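Local coordinates for alcohol dehydrogenase (Escherichia coli, PDB 5VM2), which is an oxidoreductase of unknown specificity involved in membrane biogenesis, probably an NAD- or NADP-dependent member of the zinc-containing alcohol dehydrogenase family, at residues E195-V201 with A214-G220; K170-G176 with A238-T244; S4-L8 with E60-G64; G123-H127 with I343-D347. The contacts are given in a common frame with arbitrary orientation. Residues are numbered along the deposited sequence.

Contact 1 of 4, residues E195-V201 with A214-G220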
loop_
_atom_site.group_PDB
_atom_site.type_symbol
_atom_site.label_atom_id
_atom_site.label_comp_id
_atom_site.label_asym_id
_atom_site.label_seq_id
_atom_site.Cartn_x
_atom_site.Cartn_y
_atom_site.Cartn_z
ATOM N N GLU A 195 15.511 17.105 -0.762
ATOM C CA GLU A 195 16.231 16.755 0.463
ATOM C C GLU A 195 15.336 15.806 1.248
ATOM O O GLU A 195 14.363 16.235 1.876
ATOM C CB GLU A 195 16.595 17.996 1.278
ATOM C CG GLU A 195 17.399 19.037 0.519
ATOM C CD GLU A 195 18.859 18.658 0.380
ATOM O OE1 GLU A 195 19.404 18.029 1.313
ATOM O OE2 GLU A 195 19.459 18.984 -0.666
ATOM N N ILE A 196 15.652 14.514 1.191
ATOM C CA ILE A 196 14.847 13.468 1.807
ATOM C C ILE A 196 15.770 12.578 2.621
ATOM O O ILE A 196 16.637 11.905 2.056
ATOM C CB ILE A 196 14.097 12.619 0.765
ATOM C CG1 ILE A 196 13.400 13.502 -0.273
ATOM C CG2 ILE A 196 13.099 11.710 1.450
ATOM C CD1 ILE A 196 12.712 12.701 -1.370
ATOM N N ALA A 197 15.563 12.546 3.932
ATOM C CA ALA A 197 16.267 11.624 4.811
ATOM C C ALA A 197 15.354 10.448 5.126
ATOM O O ALA A 197 14.157 10.628 5.362
ATOM C CB ALA A 197 16.705 12.317 6.104
ATOM N N VAL A 198 15.913 9.240 5.099
ATOM C CA VAL A 198 15.158 8.019 5.357
ATOM C C VAL A 198 15.826 7.270 6.501
ATOM O O VAL A 198 17.042 7.040 6.475
ATOM C CB VAL A 198 15.064 7.129 4.105
ATOM C CG1 VAL A 198 14.392 5.809 4.447
ATOM C CG2 VAL A 198 14.308 7.849 2.996
ATOM N N VAL A 199 15.028 6.883 7.493
ATOM C CA VAL A 199 15.502 6.262 8.723
ATOM C C VAL A 199 14.923 4.858 8.812
ATOM O O VAL A 199 13.709 4.673 8.668
ATOM C CB VAL A 199 15.090 7.084 9.959
ATOM C CG1 VAL A 199 15.630 6.449 11.229
ATOM C CG2 VAL A 199 15.551 8.531 9.824
ATOM N N ASP A 200 15.785 3.876 9.065
ATOM C CA ASP A 200 15.336 2.525 9.380
ATOM C C ASP A 200 16.409 1.859 10.236
ATOM O O ASP A 200 17.359 2.509 10.682
ATOM C CB ASP A 200 15.032 1.726 8.105
ATOM C CG ASP A 200 14.274 0.441 8.393
ATOM O OD1 ASP A 200 13.132 0.295 7.909
ATOM O OD2 ASP A 200 14.817 -0.418 9.118
ATOM N N VAL A 201 16.274 0.552 10.453
ATOM C CA VAL A 201 17.209 -0.201 11.279
ATOM C C VAL A 201 17.835 -1.371 10.538
ATOM O O VAL A 201 18.665 -2.077 11.115
ATOM C CB VAL A 201 16.540 -0.695 12.580
ATOM C CG1 VAL A 201 16.172 0.481 13.468
ATOM C CG2 VAL A 201 15.317 -1.558 12.265
ATOM N N ALA A 214 16.895 8.364 -1.829
ATOM C CA ALA A 214 17.025 9.069 -0.561
ATOM C C ALA A 214 18.271 9.945 -0.576
ATOM O O ALA A 214 19.340 9.510 -1.010
ATOM C CB ALA A 214 17.093 8.068 0.595
ATOM N N THR A 215 18.127 11.194 -0.123
ATOM C CA THR A 215 19.283 12.086 -0.026
ATOM C C THR A 215 20.268 11.595 1.028
ATOM O O THR A 215 21.479 11.571 0.800
ATOM C CB THR A 215 18.828 13.510 0.306
ATOM O OG1 THR A 215 17.924 13.976 -0.700
ATOM C CG2 THR A 215 20.022 14.451 0.387
ATOM N N VAL A 216 19.765 11.249 2.210
ATOM C CA VAL A 216 20.578 10.736 3.306
ATOM C C VAL A 216 19.835 9.544 3.890
ATOM O O VAL A 216 18.603 9.534 3.921
ATOM C CB VAL A 216 20.830 11.817 4.383
ATOM C CG1 VAL A 216 21.595 11.247 5.569
ATOM C CG2 VAL A 216 21.579 13.007 3.794
ATOM N N VAL A 217 20.573 8.524 4.318
ATOM C CA VAL A 217 19.991 7.369 4.993
ATOM C C VAL A 217 20.604 7.270 6.383
ATOM O O VAL A 217 21.801 7.518 6.566
ATOM C CB VAL A 217 20.201 6.066 4.194
ATOM C CG1 VAL A 217 19.390 6.107 2.904
ATOM C CG2 VAL A 217 21.674 5.854 3.888
ATOM N N ILE A 218 19.778 6.920 7.364
ATOM C CA ILE A 218 20.168 6.959 8.767
ATOM C C ILE A 218 19.749 5.647 9.414
ATOM O O ILE A 218 18.569 5.279 9.379
ATOM C CB ILE A 218 19.541 8.155 9.502
ATOM C CG1 ILE A 218 20.162 9.466 9.009
ATOM C CG2 ILE A 218 19.712 8.014 11.009
ATOM C CD1 ILE A 218 19.249 10.680 9.170
ATOM N N ASN A 219 20.716 4.942 9.995
ATOM C CA ASN A 219 20.441 3.685 10.685
ATOM C C ASN A 219 20.248 3.999 12.164
ATOM O O ASN A 219 21.219 4.193 12.902
ATOM C CB ASN A 219 21.572 2.690 10.455
ATOM C CG ASN A 219 21.293 1.332 11.077
ATOM O OD1 ASN A 219 20.652 1.234 12.121
ATOM N ND2 ASN A 219 21.766 0.277 10.431
ATOM N N GLY A 220 18.986 4.005 12.592
ATOM C CA GLY A 220 18.631 4.318 13.966
ATOM C C GLY A 220 19.146 3.339 14.999
ATOM O O GLY A 220 19.126 3.663 16.191
HETATM O O HOH W 1 21.336 -2.756 11.548
#
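On one face of the paired strands, Val199 CG2 lies 4.0 Å from Ile218 CB, and Ala197 CB meets Ile218 CD1 at 4.3 Å and Val216 CB at 4.5 Å. Helix 225-232 covers this layer, with Phe232 on Ala197 and Arg228 on Val216 and Ile218. The other face carries Val198, whose CG2 touches Ala214 CB at 3.7 Å, and here Ala209 of helix 203-211 packs on Val198 and Val217. Between the layers the strands run parallel, their axes approaching to 4.7 Å at an angle of 21°. Their bonds zigzag: Val216 N to Ile196 O (3.2 Å), Val198 N to Val216 O (3.0 Å), Ile218 N to Val198 O (2.9 Å), Asp200 N to Ile218 O (3.1 Å) and Gly220 N to Asp200 O (2.9 Å). At the start, Thr215 OG1 accepts from Ile196 N at 3.0 Å. At the far end, water 1 joins Val201 O (2.8 Å) to Asn219 ND2 (3.3 Å); ND2 also bonds to Glu203, and Asn219 OD1 accepts from Ala221 N. Asp200 turns its carboxylate to the backbone N of Leu202 and Ala177. The parallel strands, joined through helix 203-211, form a beta-alpha-beta crossover of the Rossmann fold. An acidic residue ending the second strand commonly binds the adenosine ribose of NAD, so Asp200 is consistent with a preference for NAD, although no nucleotide is bound here.

Contact 2 of 4, residues K170-G176 with A238-T244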
loop_
_atom_site.group_PDB
_atom_site.type_symbol
_atom_site.label_atom_id
_atom_site.label_comp_id
_atom_site.label_asym_id
_atom_site.label_seq_id
_atom_site.Cartn_x
_atom_site.Cartn_y
_atom_site.Cartn_z
ATOM N N LYS A 170 11.005 21.795 0.511
ATOM C CA LYS A 170 10.554 21.191 1.757
ATOM C C LYS A 170 11.484 20.037 2.106
ATOM O O LYS A 170 11.634 19.094 1.320
ATOM C CB LYS A 170 9.106 20.718 1.645
ATOM C CG LYS A 170 8.146 21.877 1.436
ATOM C CD LYS A 170 6.693 21.477 1.581
ATOM C CE LYS A 170 5.816 22.725 1.688
ATOM N NZ LYS A 170 4.365 22.421 1.544
ATOM N N LYS A 171 12.128 20.128 3.266
ATOM C CA LYS A 171 13.006 19.062 3.724
ATOM C C LYS A 171 12.159 17.975 4.359
ATOM O O LYS A 171 11.287 18.265 5.182
ATOM C CB LYS A 171 14.031 19.588 4.726
ATOM C CG LYS A 171 14.983 20.610 4.150
ATOM C CD LYS A 171 16.125 20.893 5.112
ATOM C CE LYS A 171 17.007 19.673 5.288
ATOM N NZ LYS A 171 17.852 19.405 4.090
ATOM N N ILE A 172 12.423 16.724 3.991
ATOM C CA ILE A 172 11.543 15.612 4.329
ATOM C C ILE A 172 12.332 14.542 5.073
ATOM O O ILE A 172 13.473 14.224 4.713
ATOM C CB ILE A 172 10.877 15.045 3.059
ATOM C CG1 ILE A 172 9.959 16.113 2.452
ATOM C CG2 ILE A 172 10.088 13.773 3.362
ATOM C CD1 ILE A 172 9.088 15.615 1.350
ATOM N N ILE A 173 11.723 14.007 6.131
ATOM C CA ILE A 173 12.232 12.851 6.857
ATOM C C ILE A 173 11.183 11.758 6.761
ATOM O O ILE A 173 10.015 11.983 7.098
ATOM C CB ILE A 173 12.534 13.173 8.326
ATOM C CG1 ILE A 173 13.640 14.224 8.437
ATOM C CG2 ILE A 173 12.932 11.902 9.061
ATOM C CD1 ILE A 173 13.879 14.703 9.853
ATOM N N ILE A 174 11.593 10.584 6.302
ATOM C CA ILE A 174 10.724 9.421 6.220
ATOM C C ILE A 174 11.207 8.404 7.244
ATOM O O ILE A 174 12.335 7.901 7.150
ATOM C CB ILE A 174 10.712 8.834 4.803
ATOM C CG1 ILE A 174 10.078 9.851 3.845
ATOM C CG2 ILE A 174 9.958 7.514 4.777
ATOM C CD1 ILE A 174 10.144 9.451 2.420
ATOM N N LEU A 175 10.365 8.116 8.234
ATOM C CA LEU A 175 10.677 7.120 9.253
ATOM C C LEU A 175 10.160 5.771 8.767
ATOM O O LEU A 175 8.948 5.529 8.742
ATOM C CB LEU A 175 10.063 7.506 10.594
ATOM C CG LEU A 175 10.487 8.866 11.161
ATOM C CD1 LEU A 175 9.808 9.119 12.501
ATOM C CD2 LEU A 175 12.000 8.964 11.294
ATOM N N GLY A 176 11.078 4.903 8.353
ATOM C CA GLY A 176 10.700 3.606 7.833
ATOM C C GLY A 176 11.058 3.458 6.372
ATOM O O GLY A 176 10.679 4.289 5.541
ATOM N N ALA A 238 12.459 19.128 10.160
ATOM C CA ALA A 238 12.011 18.920 8.791
ATOM C C ALA A 238 10.650 19.567 8.550
ATOM O O ALA A 238 9.818 19.664 9.455
ATOM C CB ALA A 238 11.941 17.424 8.473
ATOM N N ASP A 239 10.432 20.011 7.307
ATOM C CA ASP A 239 9.118 20.522 6.917
ATOM C C ASP A 239 8.037 19.458 7.085
ATOM O O ASP A 239 6.924 19.753 7.539
ATOM C CB ASP A 239 9.145 21.000 5.466
ATOM C CG ASP A 239 10.035 22.205 5.266
ATOM O OD1 ASP A 239 11.267 22.024 5.169
ATOM O OD2 ASP A 239 9.495 23.327 5.208
ATOM N N ILE A 240 8.336 18.223 6.698
ATOM C CA ILE A 240 7.373 17.129 6.744
ATOM C C ILE A 240 8.088 15.904 7.283
ATOM O O ILE A 240 9.184 15.577 6.823
ATOM C CB ILE A 240 6.779 16.820 5.354
ATOM C CG1 ILE A 240 6.140 18.065 4.725
ATOM C CG2 ILE A 240 5.774 15.696 5.459
ATOM C CD1 ILE A 240 6.044 17.996 3.203
ATOM N N VAL A 241 7.481 15.236 8.258
ATOM C CA VAL A 241 7.962 13.946 8.734
ATOM C C VAL A 241 6.883 12.923 8.425
ATOM O O VAL A 241 5.731 13.079 8.856
ATOM C CB VAL A 241 8.283 13.956 10.235
ATOM C CG1 VAL A 241 8.838 12.595 10.654
ATOM C CG2 VAL A 241 9.270 15.065 10.570
ATOM N N PHE A 242 7.249 11.895 7.673
ATOM C CA PHE A 242 6.365 10.775 7.400
ATOM C C PHE A 242 6.708 9.638 8.351
ATOM O O PHE A 242 7.873 9.240 8.455
ATOM C CB PHE A 242 6.504 10.295 5.954
ATOM C CG PHE A 242 6.037 11.284 4.937
ATOM C CD1 PHE A 242 6.918 12.216 4.403
ATOM C CD2 PHE A 242 4.721 11.285 4.512
ATOM C CE1 PHE A 242 6.491 13.135 3.451
ATOM C CE2 PHE A 242 4.284 12.202 3.567
ATOM C CZ PHE A 242 5.173 13.128 3.035
ATOM N N GLU A 243 5.698 9.127 9.045
ATOM C CA GLU A 243 5.826 7.912 9.837
ATOM C C GLU A 243 5.180 6.775 9.055
ATOM O O GLU A 243 3.976 6.811 8.782
ATOM C CB GLU A 243 5.178 8.081 11.210
ATOM C CG GLU A 243 5.658 7.084 12.246
ATOM C CD GLU A 243 5.087 5.700 12.023
ATOM O OE1 GLU A 243 5.823 4.715 12.230
ATOM O OE2 GLU A 243 3.903 5.598 11.637
ATOM N N THR A 244 5.982 5.778 8.678
ATOM C CA THR A 244 5.530 4.745 7.756
ATOM C C THR A 244 5.718 3.324 8.266
ATOM O O THR A 244 5.168 2.401 7.657
ATOM C CB THR A 244 6.252 4.870 6.403
ATOM O OG1 THR A 244 7.615 4.451 6.550
ATOM C CG2 THR A 244 6.224 6.304 5.898
#
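Strands 171-175 and 238-243 are the central neighbours of the parallel Rossmann sheet, the first and fourth in chain order, and their side chains interlock on both faces. On one face the Phe242 ring is the largest bump: Ile172 CG2 meets its edge, 3.7 Å from CE1, and Ile174 CG1 lies 4.0 Å from CD1, so the CD1-CE1 side of the ring faces the gap between the two isoleucines. Thr184 and Cys188 of helix 179-190 and Met265 and Val267 of strand 262-267 also touch this ring. Further back, Ile172 CD1 and Ile240 CD1 approach to 4.3 Å, and Lys170 CD lies 3.9 Å from Ile240 CD1. The opposite face is filled by Ile173 and Leu175: Ile173 CD1 reaches over the small Ala238, 3.6 Å from its CB, and Leu175 CD1 rests 4.1 Å from Val241 CG1. Backbone bonds hold this register, from Ile173 N to Ile240 O (3.1 Å), Phe242 N to Ile173 O (2.8 Å) and Leu175 N to Phe242 O (2.7 Å), while Asp239 OD1 accepts from Lys171 N at 2.8 Å. Gly176, the first glycine of what is probably the dinucleotide-binding GxGxxG turn, has backbone angles that call for glycine, and a CB there would collide with Thr244 OG1. That hydroxyl donates to Leu175 O at 2.8 Å, and Thr244 N reaches the same oxygen at 3.0 Å.

Contact 3 of 4, residues S4-L8 with E60-G64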
loop_
_atom_site.group_PDB
_atom_site.type_symbol
_atom_site.label_atom_id
_atom_site.label_comp_id
_atom_site.label_asym_id
_atom_site.label_seq_id
_atom_site.Cartn_x
_atom_site.Cartn_y
_atom_site.Cartn_z
ATOM N N SER A 4 -10.476 -21.126 -8.337
ATOM C CA SER A 4 -10.121 -21.510 -6.981
ATOM C C SER A 4 -9.764 -20.246 -6.214
ATOM O O SER A 4 -9.524 -19.190 -6.804
ATOM C CB SER A 4 -8.958 -22.511 -6.954
ATOM O OG SER A 4 -7.717 -21.867 -7.196
ATOM N N LYS A 5 -9.756 -20.352 -4.888
ATOM C CA LYS A 5 -9.339 -19.246 -4.040
ATOM C C LYS A 5 -8.485 -19.777 -2.902
ATOM O O LYS A 5 -8.682 -20.899 -2.428
ATOM C CB LYS A 5 -10.521 -18.465 -3.433
ATOM C CG LYS A 5 -11.783 -18.412 -4.261
ATOM C CD LYS A 5 -12.954 -17.842 -3.458
ATOM C CE LYS A 5 -13.485 -18.832 -2.430
ATOM N NZ LYS A 5 -14.762 -18.377 -1.803
ATOM N N ALA A 6 -7.542 -18.951 -2.463
ATOM C CA ALA A 6 -6.782 -19.210 -1.249
ATOM C C ALA A 6 -7.549 -18.634 -0.065
ATOM O O ALA A 6 -7.867 -17.439 -0.046
ATOM C CB ALA A 6 -5.385 -18.601 -1.337
ATOM N N ILE A 7 -7.841 -19.479 0.918
ATOM C CA ILE A 7 -8.680 -19.116 2.051
ATOM C C ILE A 7 -7.866 -19.254 3.328
ATOM O O ILE A 7 -7.047 -20.171 3.457
ATOM C CB ILE A 7 -9.952 -19.994 2.104
ATOM C CG1 ILE A 7 -11.015 -19.452 1.154
ATOM C CG2 ILE A 7 -10.510 -20.101 3.511
ATOM C CD1 ILE A 7 -10.522 -19.291 -0.241
ATOM N N LEU A 8 -8.082 -18.333 4.266
ATOM C CA LEU A 8 -7.560 -18.474 5.625
ATOM C C LEU A 8 -8.482 -19.427 6.378
ATOM O O LEU A 8 -9.486 -19.026 6.970
ATOM C CB LEU A 8 -7.462 -17.119 6.315
ATOM C CG LEU A 8 -6.891 -17.148 7.734
ATOM C CD1 LEU A 8 -5.380 -17.337 7.710
ATOM C CD2 LEU A 8 -7.270 -15.884 8.489
ATOM N N GLU A 60 -15.826 -18.324 4.151
ATOM C CA GLU A 60 -14.565 -18.538 3.452
ATOM C C GLU A 60 -13.822 -17.209 3.386
ATOM O O GLU A 60 -14.201 -16.310 2.628
ATOM C CB GLU A 60 -14.819 -19.125 2.067
ATOM C CG GLU A 60 -15.457 -20.513 2.120
ATOM C CD GLU A 60 -15.850 -21.046 0.754
ATOM O OE1 GLU A 60 -15.705 -20.312 -0.244
ATOM O OE2 GLU A 60 -16.307 -22.207 0.681
ATOM N N ILE A 61 -12.766 -17.084 4.185
ATOM C CA ILE A 61 -12.075 -15.815 4.385
ATOM C C ILE A 61 -10.971 -15.690 3.344
ATOM O O ILE A 61 -9.932 -16.349 3.443
ATOM C CB ILE A 61 -11.512 -15.709 5.807
ATOM C CG1 ILE A 61 -12.642 -15.806 6.834
ATOM C CG2 ILE A 61 -10.737 -14.417 5.980
ATOM C CD1 ILE A 61 -12.156 -15.935 8.257
ATOM N N GLY A 62 -11.189 -14.835 2.346
ATOM C CA GLY A 62 -10.168 -14.577 1.355
ATOM C C GLY A 62 -9.138 -13.566 1.832
ATOM O O GLY A 62 -9.326 -12.850 2.816
ATOM N N LEU A 63 -8.019 -13.517 1.112
ATOM C CA LEU A 63 -6.941 -12.595 1.433
ATOM C C LEU A 63 -6.358 -12.031 0.148
ATOM O O LEU A 63 -6.421 -12.662 -0.913
ATOM C CB LEU A 63 -5.835 -13.270 2.256
ATOM C CG LEU A 63 -6.147 -13.550 3.727
ATOM C CD1 LEU A 63 -4.956 -14.213 4.398
ATOM C CD2 LEU A 63 -6.533 -12.269 4.453
ATOM N N GLY A 64 -5.793 -10.831 0.258
ATOM C CA GLY A 64 -5.196 -10.165 -0.878
ATOM C C GLY A 64 -6.011 -8.990 -1.372
ATOM O O GLY A 64 -7.232 -9.092 -1.532
HETATM O O HOH W 2 -13.726 -16.121 -0.103
HETATM O O HOH W 3 -8.768 -15.504 -1.469
HETATM O O HOH W 4 -12.111 -19.290 6.061
#
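Leu8 lies against the loop residues Ile61 and Leu63, its CB 4.3 Å from both Ile61 CG2 and Leu63 CD1. The approach is fixed by the backbone, since Leu8 N donates to Ile61 O at 2.8 Å and the same oxygen takes a CA-H...O contact from Ile7 CA at 3.3 Å. Because the loop crosses strand 3-10 nearly at right angles (91° between the end-to-end directions), direct pairing does not continue along the chains, and water fills the angles between them. Water 4 joins Leu8 O (2.8 Å) to Ile61 N (3.0 Å), while water 3 receives only a weak bond from Leu63 N (3.3 Å) and donates to Ala6 O (2.6 Å). Farther out, Ile7 CG1 packs 3.9 Å from Glu60 CB, and Lys5 NZ forms a salt bridge with Glu60 OE1 at 2.7 Å; water 2 links Lys5 NZ to Glu60 O (3.0 and 2.8 Å). Backbone bonds between Lys5 and Ile17 and between Ile7 and Lys15 tie the strand to its hairpin partner 13-19. The contact fastens this N-terminal hairpin to the loop leading towards His65 and Glu66 of the magnesium site. With one direct backbone bond and three bridging waters, the join depends on bound solvent and the Lys5-Glu60 charge pair as well as on apolar packing.

Contact 4 of 4, residues G123-H127 with I343-D347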
loop_
_atom_site.group_PDB
_atom_site.type_symbol
_atom_site.label_atom_id
_atom_site.label_comp_id
_atom_site.label_asym_id
_atom_site.label_seq_id
_atom_site.Cartn_x
_atom_site.Cartn_y
_atom_site.Cartn_z
ATOM N N GLY A 123 -11.078 -12.183 -1.431
ATOM C CA GLY A 123 -9.644 -12.048 -1.587
ATOM C C GLY A 123 -9.218 -11.959 -3.042
ATOM O O GLY A 123 -9.862 -12.506 -3.934
ATOM N N ALA A 124 -8.110 -11.247 -3.273
ATOM C CA ALA A 124 -7.530 -11.190 -4.608
ATOM C C ALA A 124 -6.830 -12.489 -4.981
ATOM O O ALA A 124 -6.588 -12.734 -6.167
ATOM C CB ALA A 124 -6.553 -10.019 -4.709
ATOM N N LEU A 125 -6.498 -13.323 -3.994
ATOM C CA LEU A 125 -5.865 -14.620 -4.234
ATOM C C LEU A 125 -6.912 -15.581 -4.790
ATOM O O LEU A 125 -7.527 -16.378 -4.076
ATOM C CB LEU A 125 -5.231 -15.153 -2.954
ATOM C CG LEU A 125 -4.030 -14.340 -2.468
ATOM C CD1 LEU A 125 -3.628 -14.746 -1.058
ATOM C CD2 LEU A 125 -2.864 -14.504 -3.427
ATOM N N THR A 126 -7.120 -15.485 -6.100
ATOM C CA THR A 126 -8.043 -16.339 -6.833
ATOM C C THR A 126 -7.689 -16.217 -8.305
ATOM O O THR A 126 -6.995 -15.282 -8.711
ATOM C CB THR A 126 -9.507 -15.948 -6.580
ATOM O OG1 THR A 126 -10.384 -16.810 -7.324
ATOM C CG2 THR A 126 -9.750 -14.507 -6.988
ATOM N N HIS A 127 -8.151 -17.181 -9.103
ATOM C CA HIS A 127 -7.854 -17.126 -10.529
ATOM C C HIS A 127 -8.723 -16.105 -11.251
ATOM O O HIS A 127 -8.263 -15.479 -12.213
ATOM C CB HIS A 127 -8.026 -18.506 -11.171
ATOM C CG HIS A 127 -6.933 -19.470 -10.831
ATOM N ND1 HIS A 127 -5.650 -19.342 -11.319
ATOM C CD2 HIS A 127 -6.931 -20.581 -10.056
ATOM C CE1 HIS A 127 -4.903 -20.329 -10.854
ATOM N NE2 HIS A 127 -5.657 -21.095 -10.086
ATOM N N ILE A 343 2.774 -12.791 -5.208
ATOM C CA ILE A 343 2.360 -14.152 -5.512
ATOM C C ILE A 343 1.930 -14.189 -6.970
ATOM O O ILE A 343 1.066 -13.407 -7.391
ATOM C CB ILE A 343 1.234 -14.631 -4.584
ATOM C CG1 ILE A 343 1.739 -14.702 -3.142
ATOM C CG2 ILE A 343 0.725 -15.987 -5.032
ATOM C CD1 ILE A 343 0.650 -14.765 -2.108
ATOM N N LYS A 344 2.549 -15.077 -7.743
ATOM C CA LYS A 344 2.256 -15.242 -9.159
ATOM C C LYS A 344 1.136 -16.261 -9.319
ATOM O O LYS A 344 1.254 -17.400 -8.855
ATOM C CB LYS A 344 3.505 -15.688 -9.918
ATOM C CG LYS A 344 3.317 -15.786 -11.422
ATOM C CD LYS A 344 4.580 -16.290 -12.099
ATOM C CE LYS A 344 4.725 -15.713 -13.496
ATOM N NZ LYS A 344 3.465 -15.807 -14.281
ATOM N N ILE A 345 0.042 -15.858 -9.962
ATOM C CA ILE A 345 -1.072 -16.769 -10.193
ATOM C C ILE A 345 -1.133 -17.139 -11.668
ATOM O O ILE A 345 -1.774 -16.453 -12.472
ATOM C CB ILE A 345 -2.406 -16.167 -9.719
ATOM C CG1 ILE A 345 -2.321 -15.789 -8.242
ATOM C CG2 ILE A 345 -3.539 -17.157 -9.937
ATOM C CD1 ILE A 345 -3.500 -14.989 -7.763
ATOM N N SER A 346 -0.444 -18.210 -12.030
ATOM C CA SER A 346 -0.629 -18.877 -13.306
ATOM C C SER A 346 -1.442 -20.146 -13.080
ATOM O O SER A 346 -1.653 -20.582 -11.946
ATOM C CB SER A 346 0.723 -19.206 -13.948
ATOM O OG SER A 346 1.547 -19.926 -13.047
ATOM N N ASP A 347 -1.912 -20.738 -14.169
ATOM C CA ASP A 347 -2.576 -22.024 -14.033
ATOM C C ASP A 347 -1.523 -23.118 -13.931
ATOM O O ASP A 347 -1.591 -23.980 -13.054
ATOM C CB ASP A 347 -3.525 -22.302 -15.197
ATOM C CG ASP A 347 -4.459 -23.462 -14.911
ATOM O OD1 ASP A 347 -4.712 -23.731 -13.717
ATOM O OD2 ASP A 347 -4.935 -24.108 -15.869
ATOM O OXT ASP A 347 -0.571 -23.152 -14.711
#
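The C-terminal end of the chain, running out of strand 340-344, packs here against the loop that leads into strand 128-132 of the GroES-like catalytic domain. Ile345 makes the largest part of the contact. Its CD1 sits 3.6 Å from Thr126 O, 4.1 Å from Ala124 O and 4.4 Å from Leu125 CD2, and its CG2 comes to 3.3 Å from His127 ND1. Leu125, at the centre of an inverse gamma turn, also reaches Ile343, with 3.8 Å between Leu125 CD2 and Ile343 CD1; Phe328 of helix 324-333 packs on the same leucine. The His127 ring presents its edge to Ser346 O, 3.4 Å from CE1, and makes an edge-to-face stack with Tyr321. Van der Waals packing carries the join throughout: the hydroxyl of Thr126 bonds to Ser4 O instead, and Thr126 O is buried without a polar partner. The last two residues, Ser346 and Asp347, are poorly ordered at the exposed end. Strand 28-37 lies alongside both segments, its Val33 bonded through the backbone to His127 and its Val36 to Ile343. Such a return of the C-terminal strand, after the Rossmann domain, to the sheet of the catalytic domain is the two-domain arrangement of zinc-containing alcohol dehydrogenases.

From the N terminus, contact 3 closes first, joining the opening hairpin to the loop before strand 67-74. Contact 4 opens later, at residues 123-127, and closes only at the C terminus, so the intervening chain, including the whole Rossmann sheet, lies within its span. Inside it, contact 2 runs from strand 171-175 to strand 238-243 and in turn encloses contact 1. Contacts 1 and 2 meet through adjacent strands of one sheet, where Ala197 O faces Ile174 N at 2.7 Å. Contacts 3 and 4 touch in the catalytic domain, with Ser4 O 2.6 Å from Thr126 OG1. The two pairs occupy opposite sides of the chain's centre, contacts 1 and 3 having centres about 37 Å apart.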